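Local coordinates for Oxidored_FMN domain-containing protein ([Pseudomonas] geniculata N1, PDB 6L6J) that is an FMN- and [4Fe-4S]-containing oxidoreductase that probably acts as an amine oxidase on 6-hydroxypseudooxynicotine in nicotine breakdown, at residues V27-A32 / I42-A47; T31-T36 / S358-T363; T36-M41 / A87-A92. One frame throughout, in Å; residues are numbered along the deposited sequence.

Contact 1: V27-A32 / I42-A47; sequences VPHATA and IAFRKA. With FMN (flavin mononucleotide), chain B.
Phe44 has its CG anti to the backbone N (chi1 -174°), and this sends the ring from helix 38-51 to the loop 27-32. Arg45 bends at chi2 and then runs extended, so its guanidinium comes up beside that ring. On the loop, the CG of His29 takes the crowded position between the backbone N and the carbonyl carbon. Thr31 keeps CG2 beside its own backbone N.

Arg45 NH2 gives a hydrogen bond of 2.8 Å to His29 O. The bond is nearly straight (173°), runs almost along the C=O axis and lies in the guanidinium plane. NH1 of Arg45 sits over one face of the imidazole, offset to the rim, 3.7 Å from His29 NE2. Thr31 CG2 makes a CH-pi contact over one face of Phe44, 3.6 Å from the ring centroid. His29 and Phe44 meet rim to rim, with planes at 80° and His29 NE2 3.6 Å from Phe44 CE2. The other nitrogen of the imidazole, His29 ND1, donates to Ala30 O at 3.2 Å, from above the carbonyl plane.

This loop follows the first strand of the TIM barrel and borders the flavin. FMN O2' donates to Pro28 O at 2.6 Å, and Ala30 N comes within 2.7 Å of FMN N5. Glu103, Arg224 and Asp266 are among the other FMN partners.

The contact is buried, and the charge of Arg45 is met by a salt bridge to Glu59, on the next barrel strand. The same NH2 would probably polarise the His29 carbonyl. The arginine charge over its face would probably disfavour protonation of the imidazole, though Glu59 offsets that charge in part.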
loop_
_atom_site.group_PDB
_atom_site.type_symbol
_atom_site.label_atom_id
_atom_site.label_comp_id
_atom_site.label_asym_id
_atom_site.label_seq_id
_atom_site.Cartn_x
_atom_site.Cartn_y
_atom_site.Cartn_z
ATOM N N VAL A 27 -3.451 -9.070 9.632
ATOM C CA VAL A 27 -4.662 -9.477 8.867
ATOM C C VAL A 27 -4.207 -9.949 7.492
ATOM O O VAL A 27 -3.111 -9.612 7.052
ATOM C CB VAL A 27 -5.692 -8.340 8.788
ATOM C CG1 VAL A 27 -6.428 -8.194 10.105
ATOM C CG2 VAL A 27 -5.065 -7.007 8.377
ATOM N N PRO A 28 -5.010 -10.784 6.798
ATOM C CA PRO A 28 -4.637 -11.294 5.485
ATOM C C PRO A 28 -4.340 -10.114 4.554
ATOM O O PRO A 28 -5.161 -9.226 4.460
ATOM C CB PRO A 28 -5.861 -12.070 4.963
ATOM C CG PRO A 28 -6.773 -12.242 6.149
ATOM C CD PRO A 28 -6.331 -11.267 7.234
ATOM N N HIS A 29 -3.172 -10.124 3.926
ATOM C CA HIS A 29 -2.788 -9.133 2.898
ATOM C C HIS A 29 -1.842 -9.805 1.899
ATOM O O HIS A 29 -0.801 -10.401 2.363
ATOM C CB HIS A 29 -2.229 -7.863 3.554
ATOM C CG HIS A 29 -0.760 -7.890 3.790
ATOM N ND1 HIS A 29 0.135 -7.821 2.751
ATOM C CD2 HIS A 29 -0.040 -7.949 4.930
ATOM C CE1 HIS A 29 1.360 -7.859 3.234
ATOM N NE2 HIS A 29 1.286 -7.912 4.579
ATOM N N ALA A 30 -2.214 -9.755 0.611
ATOM C CA ALA A 30 -1.483 -10.367 -0.521
ATOM C C ALA A 30 -0.093 -9.759 -0.603
ATOM O O ALA A 30 0.050 -8.565 -0.314
ATOM C CB ALA A 30 -2.223 -10.166 -1.817
ATOM N N THR A 31 0.882 -10.574 -0.993
ATOM C CA THR A 31 2.294 -10.149 -1.194
ATOM C C THR A 31 2.694 -10.286 -2.667
ATOM O O THR A 31 3.823 -9.846 -2.993
ATOM C CB THR A 31 3.219 -10.960 -0.277
ATOM O OG1 THR A 31 2.761 -12.310 -0.341
ATOM C CG2 THR A 31 3.224 -10.440 1.144
ATOM N N ALA A 32 1.822 -10.881 -3.495
ATOM C CA ALA A 32 2.055 -11.171 -4.933
ATOM C C ALA A 32 3.301 -12.041 -5.132
ATOM O O ALA A 32 3.965 -11.892 -6.155
ATOM C CB ALA A 32 2.163 -9.884 -5.710
ATOM N N ILE A 42 7.847 -17.096 2.623
ATOM C CA ILE A 42 8.479 -17.587 3.881
ATOM C C ILE A 42 9.235 -16.426 4.542
ATOM O O ILE A 42 8.857 -16.062 5.649
ATOM C CB ILE A 42 9.354 -18.832 3.611
ATOM C CG1 ILE A 42 8.498 -20.095 3.485
ATOM C CG2 ILE A 42 10.431 -19.023 4.659
ATOM C CD1 ILE A 42 9.200 -21.258 2.781
ATOM N N ALA A 43 10.245 -15.864 3.887
ATOM C CA ALA A 43 11.107 -14.769 4.412
ATOM C C ALA A 43 10.238 -13.546 4.779
ATOM O O ALA A 43 10.491 -12.890 5.811
ATOM C CB ALA A 43 12.166 -14.413 3.381
ATOM N N PHE A 44 9.239 -13.234 3.956
ATOM C CA PHE A 44 8.314 -12.107 4.212
ATOM C C PHE A 44 7.632 -12.354 5.551
ATOM O O PHE A 44 7.795 -11.529 6.426
ATOM C CB PHE A 44 7.290 -11.908 3.089
ATOM C CG PHE A 44 6.462 -10.666 3.291
ATOM C CD1 PHE A 44 6.918 -9.426 2.849
ATOM C CD2 PHE A 44 5.250 -10.721 3.979
ATOM C CE1 PHE A 44 6.178 -8.272 3.076
ATOM C CE2 PHE A 44 4.514 -9.565 4.212
ATOM C CZ PHE A 44 4.981 -8.345 3.760
ATOM N N ARG A 45 6.895 -13.450 5.684
ATOM C CA ARG A 45 6.057 -13.747 6.877
ATOM C C ARG A 45 6.959 -13.940 8.107
ATOM O O ARG A 45 6.670 -13.352 9.148
ATOM C CB ARG A 45 5.189 -14.977 6.603
ATOM C CG ARG A 45 4.259 -14.857 5.404
ATOM C CD ARG A 45 3.296 -13.715 5.562
ATOM N NE ARG A 45 2.489 -13.523 4.374
ATOM C CZ ARG A 45 1.664 -12.512 4.158
ATOM N NH1 ARG A 45 1.515 -11.575 5.074
ATOM N NH2 ARG A 45 0.972 -12.457 3.032
ATOM N N LYS A 46 8.050 -14.692 7.984
ATOM C CA LYS A 46 9.030 -14.898 9.093
ATOM C C LYS A 46 9.325 -13.556 9.792
ATOM O O LYS A 46 9.282 -13.499 11.050
ATOM C CB LYS A 46 10.318 -15.555 8.587
ATOM C CG LYS A 46 11.221 -16.135 9.671
ATOM C CD LYS A 46 12.516 -16.769 9.130
ATOM C CE LYS A 46 13.719 -16.617 10.050
ATOM N NZ LYS A 46 14.960 -16.282 9.299
ATOM N N ALA A 47 9.602 -12.506 9.024
ATOM C CA ALA A 47 10.051 -11.202 9.564
ATOM C C ALA A 47 8.999 -10.644 10.539
ATOM O O ALA A 47 9.364 -9.956 11.540
ATOM C CB ALA A 47 10.332 -10.243 8.438
HETATM N N1 FMN B . -7.353 -8.126 2.554
HETATM C C2 FMN B . -7.804 -9.401 2.329
HETATM O O2 FMN B . -8.825 -9.760 2.925
HETATM N N3 FMN B . -7.202 -10.298 1.537
HETATM C C4 FMN B . -6.070 -9.987 0.883
HETATM O O4 FMN B . -5.520 -10.810 0.153
HETATM C C4A FMN B . -5.513 -8.614 1.039
HETATM N N5 FMN B . -4.379 -8.234 0.402
HETATM C C5A FMN B . -3.872 -7.002 0.638
HETATM C C6 FMN B . -2.667 -6.632 0.047
HETATM C C7 FMN B . -2.147 -5.380 0.309
HETATM C C7M FMN B . -0.899 -4.980 -0.378
HETATM C C8 FMN B . -2.826 -4.455 1.224
HETATM C C8M FMN B . -2.297 -3.077 1.493
HETATM C C9 FMN B . -4.010 -4.803 1.818
HETATM C C9A FMN B . -4.568 -6.051 1.577
HETATM N N10 FMN B . -5.755 -6.444 2.212
HETATM C C10 FMN B . -6.232 -7.706 1.956
HETATM C "C1'" FMN B . -6.499 -5.554 3.158
HETATM C "C2'" FMN B . -5.865 -5.590 4.536
HETATM O "O2'" FMN B . -6.069 -6.894 5.051
HETATM C "C3'" FMN B . -6.468 -4.597 5.483
HETATM O "O3'" FMN B . -7.832 -4.951 5.714
HETATM C "C4'" FMN B . -6.397 -3.147 5.005
HETATM O "O4'" FMN B . -5.090 -2.869 4.449
HETATM C "C5'" FMN B . -6.739 -2.177 6.127
HETATM O "O5'" FMN B . -5.782 -2.339 7.159
HETATM P P FMN B . -4.476 -1.383 7.229
HETATM O O1P FMN B . -5.001 0.018 7.453
HETATM O O2P FMN B . -3.725 -1.960 8.387
HETATM O O3P FMN B . -3.775 -1.563 5.897
#

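Contact 2: T31-T36 / S358-T363; sequences TAMGMT and SRIRCT. With SF4 (iron/sulfur cluster), chain C.
The flat groups here are two peptide carbonyls. Ile360 N stands out of the plane of the Thr31 carbonyl and gives Thr31 O a hydrogen bond of 3.1 Å, moderately bent at 145°. The Arg359 carbonyl is met in its own plane instead, where Ser358 OG uses a lone pair of Arg359 O at 3.3 Å. The contact joins the loop after the first strand of the TIM barrel to a far later loop, 358-363, which supplies the last cysteine of the [4Fe-4S] site. The two loops lie against each other without forming a sheet.

Ile360 does most of the apolar work. Its CG1 is anti to the backbone N (chi1 -174°), and this leaves CG2 facing the barrel loop. CG2 lies against the backbone of Thr31, 3.9 Å from Thr31 CA, and 4.0 Å from Thr31 CB. The same methyl meets Met33 CE at 4.0 Å, where the two side chains cross obliquely. Met33 CE also touches the aliphatic part of Arg359, 4.1 Å from its CG. Ala32 turns its CB to the Ser358 carbonyl.

The charged end of Arg359 goes to Glu370 as a salt bridge, and its NE bonds to Gly369 O. Ile360 also touches FMN and packs on Ile324 of helix 321-325. One side chain thus lies against the flavin while its loop goes on to the cluster. This is consistent with two cofactors held close together, as in related flavin and iron-sulfur enzymes of the family.

Cys344, Cys347 and Cys350 supply the other cluster ligands. Two residues beyond Ile360, Cys362 SG is bound to FE3 of the cluster at 2.0 Å.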
loop_
_atom_site.group_PDB
_atom_site.type_symbol
_atom_site.label_atom_id
_atom_site.label_comp_id
_atom_site.label_asym_id
_atom_site.label_seq_id
_atom_site.Cartn_x
_atom_site.Cartn_y
_atom_site.Cartn_z
ATOM N N THR A 31 0.882 -10.574 -0.993
ATOM C CA THR A 31 2.294 -10.149 -1.194
ATOM C C THR A 31 2.694 -10.286 -2.667
ATOM O O THR A 31 3.823 -9.846 -2.993
ATOM C CB THR A 31 3.219 -10.960 -0.277
ATOM O OG1 THR A 31 2.761 -12.310 -0.341
ATOM C CG2 THR A 31 3.224 -10.440 1.144
ATOM N N ALA A 32 1.822 -10.881 -3.495
ATOM C CA ALA A 32 2.055 -11.171 -4.933
ATOM C C ALA A 32 3.301 -12.041 -5.132
ATOM O O ALA A 32 3.965 -11.892 -6.155
ATOM C CB ALA A 32 2.163 -9.884 -5.710
ATOM N N MET A 33 3.637 -12.851 -4.138
ATOM C CA MET A 33 4.506 -14.048 -4.240
ATOM C C MET A 33 3.579 -15.234 -3.993
ATOM O O MET A 33 2.837 -15.195 -2.955
ATOM C CB MET A 33 5.586 -14.077 -3.151
ATOM C CG MET A 33 6.170 -12.740 -2.810
ATOM S SD MET A 33 6.469 -12.574 -1.041
ATOM C CE MET A 33 7.287 -10.978 -1.037
ATOM N N GLY A 34 3.560 -16.222 -4.870
ATOM C CA GLY A 34 2.606 -17.336 -4.707
ATOM C C GLY A 34 3.325 -18.584 -4.240
ATOM O O GLY A 34 4.321 -18.449 -3.491
ATOM N N MET A 35 2.875 -19.740 -4.736
ATOM C CA MET A 35 3.588 -21.034 -4.612
ATOM C C MET A 35 4.809 -20.991 -5.523
ATOM O O MET A 35 5.772 -21.752 -5.297
ATOM C CB MET A 35 2.676 -22.197 -5.015
ATOM C CG MET A 35 1.327 -22.129 -4.332
ATOM S SD MET A 35 1.473 -21.697 -2.565
ATOM C CE MET A 35 1.566 -23.347 -1.859
ATOM N N THR A 36 4.766 -20.093 -6.495
ATOM C CA THR A 36 5.810 -19.909 -7.525
ATOM C C THR A 36 7.028 -19.228 -6.873
ATOM O O THR A 36 8.125 -19.378 -7.411
ATOM C CB THR A 36 5.152 -19.243 -8.739
ATOM O OG1 THR A 36 3.983 -18.545 -8.303
ATOM C CG2 THR A 36 4.688 -20.248 -9.772
ATOM N N SER A 358 2.535 -7.794 -9.227
ATOM C CA SER A 358 3.997 -7.857 -8.994
ATOM C C SER A 358 4.305 -7.920 -7.492
ATOM O O SER A 358 3.554 -7.334 -6.712
ATOM C CB SER A 358 4.715 -6.696 -9.641
ATOM O OG SER A 358 5.921 -6.417 -8.923
ATOM N N ARG A 359 5.428 -8.563 -7.139
ATOM C CA ARG A 359 6.064 -8.551 -5.782
ATOM C C ARG A 359 5.784 -7.215 -5.066
ATOM O O ARG A 359 5.976 -6.149 -5.682
ATOM C CB ARG A 359 7.583 -8.776 -5.908
ATOM C CG ARG A 359 8.261 -9.243 -4.628
ATOM C CD ARG A 359 9.658 -9.793 -4.839
ATOM N NE ARG A 359 10.678 -8.744 -4.824
ATOM C CZ ARG A 359 11.269 -8.212 -5.900
ATOM N NH1 ARG A 359 10.959 -8.594 -7.123
ATOM N NH2 ARG A 359 12.185 -7.282 -5.748
ATOM N N ILE A 360 5.368 -7.289 -3.807
ATOM C CA ILE A 360 5.042 -6.129 -2.915
ATOM C C ILE A 360 6.314 -5.326 -2.600
ATOM O O ILE A 360 7.394 -5.908 -2.561
ATOM C CB ILE A 360 4.339 -6.615 -1.629
ATOM C CG1 ILE A 360 3.865 -5.448 -0.747
ATOM C CG2 ILE A 360 5.234 -7.559 -0.843
ATOM C CD1 ILE A 360 2.948 -5.862 0.382
ATOM N N ARG A 361 6.174 -4.018 -2.412
ATOM C CA ARG A 361 7.246 -3.112 -1.911
ATOM C C ARG A 361 6.621 -2.129 -0.917
ATOM O O ARG A 361 5.386 -2.034 -0.903
ATOM C CB ARG A 361 7.908 -2.329 -3.053
ATOM C CG ARG A 361 7.099 -1.127 -3.530
ATOM C CD ARG A 361 7.516 -0.672 -4.908
ATOM N NE ARG A 361 8.869 -0.129 -4.905
ATOM C CZ ARG A 361 9.532 0.230 -5.998
ATOM N NH1 ARG A 361 8.970 0.082 -7.189
ATOM N NH2 ARG A 361 10.762 0.717 -5.898
ATOM N N CYS A 362 7.449 -1.387 -0.181
ATOM C CA CYS A 362 7.021 -0.357 0.809
ATOM C C CYS A 362 7.923 0.878 0.711
ATOM O O CYS A 362 9.153 0.740 0.723
ATOM C CB CYS A 362 7.049 -0.894 2.234
ATOM S SG CYS A 362 6.563 0.325 3.485
ATOM N N THR A 363 7.314 2.056 0.619
ATOM C CA THR A 363 8.040 3.352 0.572
ATOM C C THR A 363 8.923 3.511 1.829
ATOM O O THR A 363 10.091 4.057 1.701
ATOM C CB THR A 363 7.038 4.496 0.436
ATOM O OG1 THR A 363 6.196 4.108 -0.649
ATOM C CG2 THR A 363 7.720 5.833 0.224
HETATM FE FE1 SF4 C . 3.191 3.313 1.808
HETATM FE FE2 SF4 C . 2.298 2.044 4.403
HETATM FE FE3 SF4 C . 4.775 1.102 3.024
HETATM FE FE4 SF4 C . 2.055 0.444 1.886
HETATM S S1 SF4 C . 2.986 0.155 3.720
HETATM S S2 SF4 C . 3.813 1.407 1.146
HETATM S S3 SF4 C . 1.386 2.348 2.493
HETATM S S4 SF4 C . 4.093 2.946 3.696
#

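Contact 3: T36-M41 / A87-A92; sequences TALEEM and ARVVAA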
loop_
_atom_site.group_PDB
_atom_site.type_symbol
_atom_site.label_atom_id
_atom_site.label_comp_id
_atom_site.label_asym_id
_atom_site.label_seq_id
_atom_site.Cartn_x
_atom_site.Cartn_y
_atom_site.Cartn_z
ATOM N N THR A 36 4.766 -20.093 -6.495
ATOM C CA THR A 36 5.810 -19.909 -7.525
ATOM C C THR A 36 7.028 -19.228 -6.873
ATOM O O THR A 36 8.125 -19.378 -7.411
ATOM C CB THR A 36 5.152 -19.243 -8.739
ATOM O OG1 THR A 36 3.983 -18.545 -8.303
ATOM C CG2 THR A 36 4.688 -20.248 -9.772
ATOM N N ALA A 37 6.858 -18.563 -5.726
ATOM C CA ALA A 37 7.927 -17.827 -5.006
ATOM C C ALA A 37 7.766 -18.058 -3.497
ATOM O O ALA A 37 7.583 -17.087 -2.719
ATOM C CB ALA A 37 7.890 -16.362 -5.371
ATOM N N LEU A 38 7.869 -19.327 -3.102
ATOM C CA LEU A 38 7.681 -19.818 -1.710
ATOM C C LEU A 38 8.660 -19.103 -0.764
ATOM O O LEU A 38 8.259 -18.731 0.347
ATOM C CB LEU A 38 7.890 -21.338 -1.719
ATOM C CG LEU A 38 7.420 -22.110 -0.487
ATOM C CD1 LEU A 38 5.932 -21.919 -0.252
ATOM C CD2 LEU A 38 7.760 -23.593 -0.631
ATOM N N GLU A 39 9.915 -18.940 -1.187
ATOM C CA GLU A 39 11.004 -18.441 -0.306
ATOM C C GLU A 39 10.731 -16.972 0.037
ATOM O O GLU A 39 10.999 -16.555 1.199
ATOM C CB GLU A 39 12.357 -18.674 -0.975
ATOM C CG GLU A 39 12.727 -20.147 -1.077
ATOM C CD GLU A 39 13.163 -20.776 0.238
ATOM O OE1 GLU A 39 12.900 -21.995 0.430
ATOM O OE2 GLU A 39 13.767 -20.045 1.075
ATOM N N GLU A 40 10.187 -16.233 -0.931
ATOM C CA GLU A 40 9.773 -14.809 -0.776
ATOM C C GLU A 40 8.703 -14.740 0.333
ATOM O O GLU A 40 8.889 -13.998 1.322
ATOM C CB GLU A 40 9.314 -14.250 -2.127
ATOM C CG GLU A 40 10.335 -14.457 -3.234
ATOM C CD GLU A 40 10.155 -13.647 -4.512
ATOM O OE1 GLU A 40 9.068 -13.038 -4.702
ATOM O OE2 GLU A 40 11.094 -13.673 -5.348
ATOM N N MET A 41 7.632 -15.513 0.173
ATOM C CA MET A 41 6.518 -15.651 1.139
ATOM C C MET A 41 7.053 -16.025 2.532
ATOM O O MET A 41 6.753 -15.309 3.493
ATOM C CB MET A 41 5.581 -16.732 0.611
ATOM C CG MET A 41 4.410 -17.017 1.491
ATOM S SD MET A 41 3.295 -18.060 0.528
ATOM C CE MET A 41 2.484 -16.793 -0.441
ATOM N N ALA A 87 3.266 -25.653 4.823
ATOM C CA ALA A 87 3.756 -26.114 6.146
ATOM C C ALA A 87 5.058 -25.382 6.497
ATOM O O ALA A 87 5.296 -25.102 7.675
ATOM C CB ALA A 87 3.959 -27.600 6.136
ATOM N N ARG A 88 5.867 -25.071 5.490
ATOM C CA ARG A 88 7.123 -24.303 5.672
ATOM C C ARG A 88 6.781 -22.892 6.167
ATOM O O ARG A 88 7.528 -22.381 7.022
ATOM C CB ARG A 88 7.908 -24.268 4.361
ATOM C CG ARG A 88 8.141 -25.645 3.755
ATOM C CD ARG A 88 9.589 -25.931 3.460
ATOM N NE ARG A 88 10.018 -25.435 2.163
ATOM C CZ ARG A 88 10.968 -24.526 1.966
ATOM N NH1 ARG A 88 11.586 -23.963 2.988
ATOM N NH2 ARG A 88 11.292 -24.169 0.734
ATOM N N VAL A 89 5.701 -22.298 5.628
ATOM C CA VAL A 89 5.248 -20.920 5.962
ATOM C C VAL A 89 4.843 -20.930 7.435
ATOM O O VAL A 89 5.364 -20.089 8.208
ATOM C CB VAL A 89 4.077 -20.466 5.077
ATOM C CG1 VAL A 89 3.728 -19.010 5.357
ATOM C CG2 VAL A 89 4.346 -20.676 3.588
ATOM N N VAL A 90 3.966 -21.871 7.798
ATOM C CA VAL A 90 3.520 -22.128 9.198
ATOM C C VAL A 90 4.740 -22.235 10.120
ATOM O O VAL A 90 4.740 -21.576 11.176
ATOM C CB VAL A 90 2.636 -23.390 9.273
ATOM C CG1 VAL A 90 2.257 -23.767 10.701
ATOM C CG2 VAL A 90 1.381 -23.209 8.419
ATOM N N ALA A 91 5.741 -23.016 9.739
ATOM C CA ALA A 91 6.945 -23.313 10.556
ATOM C C ALA A 91 7.718 -22.023 10.832
ATOM O O ALA A 91 8.091 -21.805 12.012
ATOM C CB ALA A 91 7.812 -24.337 9.883
ATOM N N ALA A 92 7.903 -21.179 9.818
ATOM C CA ALA A 92 8.635 -19.890 9.907
ATOM C C ALA A 92 7.852 -18.890 10.765
ATOM O O ALA A 92 8.477 -17.948 11.323
ATOM C CB ALA A 92 8.894 -19.338 8.527
#
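Arg88 NH2 and Glu39 OE1 form a salt bridge of 2.7 Å, with an N-H...O angle of 164°. The carboxylate oxygen lies at the edge of the guanidinium, close to its plane, and is met nearly along its C-O axis. The two flat groups are still turned 37° against each other. Beside this pair, Leu38 CD2 lies 3.8 Å from Arg88 NH2, and the two side chains cross at about a right angle. Deeper in, Val89 CG2 meets both Leu38 CD1, at 4.3 Å, and Met41 SD, at 4.2 Å.

Torsions put these groups in place. Glu39 leaves the helix pointing away from its partner, and a bend at chi2 brings the carboxylate back. Arg88 bends at chi2 and chi3, so its guanidinium swings over to the neighbouring helix. Leu38 and Met41 both hold CG anti to the backbone N. An alanine in place of Glu39 would remove the carboxylate and would probably leave the charge of Arg88 without this partner, loosening the outer rim of the helix pair.

The helices 38-51 and 83-94 follow the first and second strands of the TIM barrel. They pack side by side in the helical layer around it. Val89 rests on Leu58, and Met41 on Glu59, both on strand 55-62. The polar rim is more open to solvent, and Arg88 is an exposed residue there. Further along the same pair of helices, Arg88 also touches Ile42, and Ala92 touches Lys46. Glu39 also packs on His372, from the long loop between helix 349-355 and strand 390-394.

Contacts 1 and 2 are buried beside the cofactors, while contact 3 lies farther out and is only partly buried. Contacts 1 and 2 share Thr31 and Ala32 of the loop after the first barrel strand, and Ile360 CG2 packs on the Phe44 ring between them. Contacts 1 and 3 share helix 38-51, which turns one side to the flavin loop and another to helix 83-94. Contact 2 meets contact 3 where Met33 packs on Met41 and Glu40. The chemistry follows the place. A buried arginine bonds a carbonyl in contact 1, backbone and methyl groups dominate contact 2, and contact 3 sets a salt bridge at its rim.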